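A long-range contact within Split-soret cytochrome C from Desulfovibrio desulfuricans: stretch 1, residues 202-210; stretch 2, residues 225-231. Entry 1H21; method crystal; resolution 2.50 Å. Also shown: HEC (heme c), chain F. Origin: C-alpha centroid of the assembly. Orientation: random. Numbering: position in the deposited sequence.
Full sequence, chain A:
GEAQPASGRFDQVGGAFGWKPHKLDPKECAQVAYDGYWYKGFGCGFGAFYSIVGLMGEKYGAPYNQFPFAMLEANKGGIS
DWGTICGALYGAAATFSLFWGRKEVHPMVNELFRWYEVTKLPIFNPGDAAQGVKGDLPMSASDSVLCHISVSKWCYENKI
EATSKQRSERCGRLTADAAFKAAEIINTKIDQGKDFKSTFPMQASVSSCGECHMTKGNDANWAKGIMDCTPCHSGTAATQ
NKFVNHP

Stretch 1, residues 202-210: MQASVSSCG
Stretch 2 225-231: GIMDCTP

A helix start is a natural docking site, because its first turn carries side chains that can reach across to a neighboring loop. The split-Soret cytochrome c of Desulfovibrio desulfuricans offers a compact example, in which the segment 202-210 meets the segment 225-231 and together they bury 348 Å².

The first stretch opens in an extended conformation, with Met202 at phi/psi -62/150 and Gln203, the N-cap residue, at -67/149. From Ala204 the chain is helical, with angles near -60/-45 from Ser205 to Cys209, Ala204 at -57/-56 and Gly210 at -53/-26, and the helix continues beyond. Regular i to i+4 bonds run from Ser207 N to Gln203 O (3.0 Å), from Ser208 N to Ala204 O (3.0 Å), from Cys209 N to Ser205 O (2.8 Å) and from Gly210 N to Val206 O (2.8 Å). The second stretch is irregular: Gly225 at 121/136, a conformation that calls for glycine, Ile226 at -118/33, Met227 at -75/153 and Asp228 at -62/130. Cys229 (-75/-19), Thr230 (-50/-51) and Pro231 (-54/-42) then adopt helical angles. The CA atoms come nearest where Ser205 CA lies 5.9 Å from Cys229 CA and Val206 CA lies 5.9 Å from Asp228 CA, so the register falls as one chain rises.

Polar side chains make the bonds between the stretches. Ser205 takes the p rotamer (chi1 65°), which brings its hydroxyl within reach of two partners. Ser205 OG donates to Asp228 OD1 at a very short 2.4 Å and accepts from Cys229 N at 3.2 Å, with an N-H...acceptor angle of 144°. Asp228 adopts t (chi1 -173°, chi2 51°); although its CA-to-CB bond points sideways, its carboxylate comes nearer to the helix. The other oxygen, Asp228 OD2, receives a weak bond from Thr230 OG1 at 3.0 Å, Thr230 being m at -57°. One carboxylate thus joins the helix to its own loop.

Gln203 leans toward the loop with chi1 m (-56°), chi2 off-well at 100° and chi3 -46°. This bent path brings Gln203 NE2 to Ile226 O at 3.0 Å, with an angle of 136°, satisfying a carbonyl in a segment without regular secondary structure. At its backbone, Gln203 O also accepts from Ser207 OG at 3.0 Å, with Ser207 in m (-57°).

Beside these bonds, Val206 supplies the apolar filling. In the t rotamer (-177°), Val206 CG1 lies 3.9 Å from Ile226 CG2 (chi1 51°, chi2 -174°), while Val206 CG2 sits 3.6 Å from Met227 O and 4.3 Å from Cys229 SG. Met227 (chi1 -82°, chi2 -178°, chi3 -76°) points away and contributes mainly backbone.

The CA-to-CB bond of Cys229 points toward the helix, and with chi1 -35° Cys229 SG lies 4.3 Å from Cys209 SG. This is packing, not a disulfide: Cys229 SG is bonded to heme c CAB at 1.8 Å, and Cys209 (chi1 -57°) is linked covalently elsewhere in the structure.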

ATOM      1  N   MET A 202      15.120  -1.634  15.452  1.00 42.36           N
ATOM      2  CA  MET A 202      14.073  -2.597  15.149  1.00 41.48           C
ATOM      3  C   MET A 202      13.126  -2.713  16.357  1.00 42.75           C
ATOM      4  O   MET A 202      13.548  -2.509  17.512  1.00 40.72           O
ATOM      5  CB  MET A 202      14.680  -3.965  14.807  1.00 39.74           C
ATOM      6  CG  MET A 202      13.655  -5.062  14.581  1.00 35.63           C
ATOM      7  SD  MET A 202      14.306  -6.509  13.789  1.00 41.52           S
ATOM      8  CE  MET A 202      14.312  -5.921  12.073  1.00 35.44           C
ATOM      9  N   GLN A 203      11.856  -3.025  16.077  1.00 39.87           N
ATOM     10  CA  GLN A 203      10.854  -3.183  17.120  1.00 36.82           C
ATOM     11  C   GLN A 203      11.181  -4.404  17.976  1.00 37.20           C
ATOM     12  O   GLN A 203      11.718  -5.400  17.488  1.00 36.80           O
ATOM     13  CB  GLN A 203       9.442  -3.327  16.529  1.00 37.23           C
ATOM     14  CG  GLN A 203       8.992  -2.204  15.629  1.00 33.15           C
ATOM     15  CD  GLN A 203       9.128  -2.575  14.172  1.00 38.50           C
ATOM     16  OE1 GLN A 203      10.139  -3.100  13.751  1.00 36.38           O
ATOM     17  NE2 GLN A 203       8.123  -2.293  13.395  1.00 39.98           N
ATOM     18  N   ALA A 204      10.814  -4.329  19.248  1.00 38.65           N
ATOM     19  CA  ALA A 204      11.066  -5.402  20.198  1.00 39.94           C
ATOM     20  C   ALA A 204      10.470  -6.721  19.767  1.00 41.52           C
ATOM     21  O   ALA A 204      11.172  -7.726  19.662  1.00 43.54           O
ATOM     22  CB  ALA A 204      10.522  -5.019  21.562  1.00 41.27           C
ATOM     23  N   SER A 205       9.163  -6.716  19.528  1.00 43.24           N
ATOM     24  CA  SER A 205       8.461  -7.929  19.119  1.00 41.51           C
ATOM     25  C   SER A 205       9.026  -8.493  17.814  1.00 39.98           C
ATOM     26  O   SER A 205       9.285  -9.698  17.721  1.00 39.49           O
ATOM     27  CB  SER A 205       6.963  -7.655  18.991  1.00 41.70           C
ATOM     28  OG  SER A 205       6.725  -6.738  17.951  1.00 44.13           O
ATOM     29  N   VAL A 206       9.273  -7.617  16.838  1.00 39.12           N
ATOM     30  CA  VAL A 206       9.818  -8.041  15.551  1.00 35.12           C
ATOM     31  C   VAL A 206      11.127  -8.798  15.731  1.00 36.74           C
ATOM     32  O   VAL A 206      11.320  -9.873  15.152  1.00 39.11           O
ATOM     33  CB  VAL A 206      10.033  -6.853  14.614  1.00 32.81           C
ATOM     34  CG1 VAL A 206      10.521  -7.343  13.266  1.00 32.63           C
ATOM     35  CG2 VAL A 206       8.746  -6.073  14.458  1.00 29.38           C
ATOM     36  N   SER A 207      12.008  -8.253  16.559  1.00 37.52           N
ATOM     37  CA  SER A 207      13.280  -8.896  16.813  1.00 38.30           C
ATOM     38  C   SER A 207      13.145 -10.228  17.527  1.00 38.84           C
ATOM     39  O   SER A 207      13.720 -11.213  17.073  1.00 42.18           O
ATOM     40  CB  SER A 207      14.208  -7.980  17.602  1.00 39.45           C
ATOM     41  OG  SER A 207      14.389  -6.753  16.918  1.00 49.28           O
ATOM     42  N   SER A 208      12.362 -10.292  18.604  1.00 39.09           N
ATOM     43  CA  SER A 208      12.233 -11.552  19.352  1.00 38.04           C
ATOM     44  C   SER A 208      11.435 -12.639  18.640  1.00 37.36           C
ATOM     45  O   SER A 208      11.841 -13.794  18.609  1.00 37.28           O
ATOM     46  CB  SER A 208      11.712 -11.316  20.784  1.00 37.94           C
ATOM     47  OG  SER A 208      10.434 -10.713  20.805  1.00 44.95           O
ATOM     48  N   CYS A 209      10.284 -12.277  18.092  1.00 38.96           N
ATOM     49  CA  CYS A 209       9.473 -13.245  17.364  1.00 38.17           C
ATOM     50  C   CYS A 209      10.282 -13.640  16.131  1.00 40.08           C
ATOM     51  O   CYS A 209      10.342 -14.823  15.775  1.00 37.36           O
ATOM     52  CB  CYS A 209       8.151 -12.617  16.921  1.00 35.72           C
ATOM     53  SG  CYS A 209       7.137 -11.914  18.244  1.00 36.53           S
ATOM     54  N   GLY A 210      10.923 -12.645  15.512  1.00 39.98           N
ATOM     55  CA  GLY A 210      11.726 -12.869  14.333  1.00 41.87           C
ATOM     56  C   GLY A 210      12.774 -13.960  14.495  1.00 45.87           C
ATOM     57  O   GLY A 210      13.138 -14.602  13.512  1.00 45.92           O
ATOM     58  N   GLY A 225       7.173  -9.679   6.735  1.00 31.20           N
ATOM     59  CA  GLY A 225       6.598  -8.431   7.187  1.00 33.51           C
ATOM     60  C   GLY A 225       7.237  -8.024   8.494  1.00 35.69           C
ATOM     61  O   GLY A 225       7.462  -8.859   9.374  1.00 36.41           O
ATOM     62  N   ILE A 226       7.569  -6.745   8.612  1.00 34.90           N
ATOM     63  CA  ILE A 226       8.184  -6.273   9.833  1.00 34.25           C
ATOM     64  C   ILE A 226       7.361  -5.231  10.566  1.00 33.87           C
ATOM     65  O   ILE A 226       7.893  -4.306  11.175  1.00 33.20           O
ATOM     66  CB  ILE A 226       9.628  -5.824   9.610  1.00 32.97           C
ATOM     67  CG1 ILE A 226       9.705  -4.847   8.441  1.00 31.03           C
ATOM     68  CG2 ILE A 226      10.521  -7.057   9.388  1.00 30.12           C
ATOM     69  CD1 ILE A 226      11.134  -4.464   8.074  1.00 29.14           C
ATOM     70  N   MET A 227       6.043  -5.376  10.467  1.00 32.31           N
ATOM     71  CA  MET A 227       5.137  -4.500  11.181  1.00 31.59           C
ATOM     72  C   MET A 227       5.241  -4.994  12.627  1.00 33.47           C
ATOM     73  O   MET A 227       5.568  -6.169  12.858  1.00 33.58           O
ATOM     74  CB  MET A 227       3.703  -4.723  10.716  1.00 26.82           C
ATOM     75  CG  MET A 227       3.330  -4.019   9.459  1.00 28.56           C
ATOM     76  SD  MET A 227       1.634  -4.333   9.117  1.00 29.38           S
ATOM     77  CE  MET A 227       1.813  -6.084   8.490  1.00 22.44           C
ATOM     78  N   ASP A 228       4.997  -4.117  13.596  1.00 33.19           N
ATOM     79  CA  ASP A 228       5.058  -4.557  14.975  1.00 31.77           C
ATOM     80  C   ASP A 228       3.993  -5.629  15.173  1.00 31.20           C
ATOM     81  O   ASP A 228       2.828  -5.449  14.785  1.00 32.03           O
ATOM     82  CB  ASP A 228       4.837  -3.409  15.938  1.00 34.65           C
ATOM     83  CG  ASP A 228       5.057  -3.835  17.352  1.00 36.63           C
ATOM     84  OD1 ASP A 228       6.116  -4.422  17.623  1.00 35.02           O
ATOM     85  OD2 ASP A 228       4.158  -3.665  18.185  1.00 45.87           O
ATOM     86  N   CYS A 229       4.397  -6.754  15.749  1.00 27.92           N
ATOM     87  CA  CYS A 229       3.496  -7.882  15.942  1.00 25.01           C
ATOM     88  C   CYS A 229       2.456  -7.751  17.050  1.00 30.76           C
ATOM     89  O   CYS A 229       1.427  -8.421  17.011  1.00 33.72           O
ATOM     90  CB  CYS A 229       4.319  -9.126  16.188  1.00 20.88           C
ATOM     91  SG  CYS A 229       5.838  -9.123  15.253  1.00 26.60           S
ATOM     92  N   THR A 230       2.682  -6.835  17.983  1.00 31.03           N
ATOM     93  CA  THR A 230       1.824  -6.648  19.138  1.00 28.61           C
ATOM     94  C   THR A 230       0.299  -6.514  18.952  1.00 31.82           C
ATOM     95  O   THR A 230      -0.487  -7.242  19.582  1.00 32.20           O
ATOM     96  CB  THR A 230       2.348  -5.442  19.988  1.00 29.73           C
ATOM     97  OG1 THR A 230       3.714  -5.683  20.368  1.00 32.77           O
ATOM     98  CG2 THR A 230       1.491  -5.235  21.255  1.00 26.69           C
ATOM     99  N   PRO A 231      -0.144  -5.621  18.056  1.00 29.85           N
ATOM    100  CA  PRO A 231      -1.594  -5.440  17.866  1.00 28.14           C
ATOM    101  C   PRO A 231      -2.430  -6.668  17.545  1.00 30.79           C
ATOM    102  O   PRO A 231      -3.525  -6.866  18.091  1.00 27.79           O
ATOM    103  CB  PRO A 231      -1.664  -4.425  16.727  1.00 24.72           C
ATOM    104  CG  PRO A 231      -0.368  -3.654  16.873  1.00 24.48           C
ATOM    105  CD  PRO A 231       0.627  -4.744  17.157  1.00 26.03           C
TER
HETATM  106 FE   HEC F1249       1.166 -12.248  11.815  1.00 31.84          FE
HETATM  107  CHA HEC F1249      -0.186 -15.049  10.428  1.00 26.47           C
HETATM  108  CHB HEC F1249       3.849 -13.966  12.830  1.00 34.12           C
HETATM  109  CHC HEC F1249       2.636  -9.393  12.505  1.00 24.02           C
HETATM  110  CHD HEC F1249      -1.880 -10.697  11.650  1.00 27.07           C
HETATM  111  NA  HEC F1249       1.757 -14.076  11.585  1.00 28.59           N
HETATM  112  C1A HEC F1249       1.131 -15.108  10.905  1.00 30.83           C
HETATM  113  C2A HEC F1249       1.968 -16.318  10.893  1.00 30.32           C
HETATM  114  C3A HEC F1249       3.065 -15.993  11.597  1.00 26.99           C
HETATM  115  C4A HEC F1249       2.914 -14.636  12.045  1.00 31.72           C
HETATM  116  CMA HEC F1249       4.218 -16.943  11.909  1.00 27.05           C
HETATM  117  CAA HEC F1249       1.688 -17.739  10.343  1.00 32.99           C
HETATM  118  CBA HEC F1249       0.889 -18.737  11.206  1.00 29.92           C
HETATM  119  CGA HEC F1249      -0.612 -18.550  11.128  1.00 33.05           C
HETATM  120  O1A HEC F1249      -1.247 -18.486  12.201  1.00 37.84           O
HETATM  121  O2A HEC F1249      -1.148 -18.476  10.002  1.00 30.11           O
HETATM  122  NB  HEC F1249       2.882 -11.791  12.526  1.00 28.11           N
HETATM  123  C1B HEC F1249       3.832 -12.619  13.038  1.00 29.34           C
HETATM  124  C2B HEC F1249       4.965 -11.921  13.496  1.00 31.28           C
HETATM  125  C3B HEC F1249       4.752 -10.582  13.240  1.00 31.37           C
HETATM  126  C4B HEC F1249       3.402 -10.541  12.651  1.00 26.85           C
HETATM  127  CMB HEC F1249       6.170 -12.640  14.067  1.00 29.48           C
HETATM  128  CAB HEC F1249       5.581  -9.464  13.491  1.00 30.25           C
HETATM  129  CBB HEC F1249       6.677  -9.059  12.655  1.00 29.09           C
HETATM  130  NC  HEC F1249       0.557 -10.416  11.985  1.00 27.80           N
HETATM  131  C1C HEC F1249       1.308  -9.322  12.269  1.00 22.09           C
HETATM  132  C2C HEC F1249       0.484  -8.150  12.351  1.00 24.64           C
HETATM  133  C3C HEC F1249      -0.813  -8.544  12.117  1.00 25.57           C
HETATM  134  C4C HEC F1249      -0.752  -9.931  11.900  1.00 28.57           C
HETATM  135  CMC HEC F1249       0.960  -6.716  12.644  1.00 23.23           C
HETATM  136  CAC HEC F1249      -1.980  -7.796  12.076  1.00 26.76           C
HETATM  137  CBC HEC F1249      -2.209  -6.777  11.056  1.00 18.29           C
HETATM  138  ND  HEC F1249      -0.646 -12.756  11.200  1.00 29.07           N
HETATM  139  C1D HEC F1249      -1.840 -12.041  11.333  1.00 28.60           C
HETATM  140  C2D HEC F1249      -3.007 -12.860  10.933  1.00 26.13           C
HETATM  141  C3D HEC F1249      -2.508 -14.038  10.457  1.00 28.70           C
HETATM  142  C4D HEC F1249      -1.040 -13.977  10.623  1.00 27.33           C
HETATM  143  CMD HEC F1249      -4.465 -12.507  11.061  1.00 20.60           C
HETATM  144  CAD HEC F1249      -3.292 -15.192   9.817  1.00 28.07           C
HETATM  145  CBD HEC F1249      -3.595 -16.358  10.759  1.00 31.74           C
HETATM  146  CGD HEC F1249      -4.324 -17.476  10.058  1.00 33.20           C
HETATM  147  O1D HEC F1249      -3.636 -18.314   9.464  1.00 35.66           O
HETATM  148  O2D HEC F1249      -5.575 -17.500  10.042  1.00 28.57           O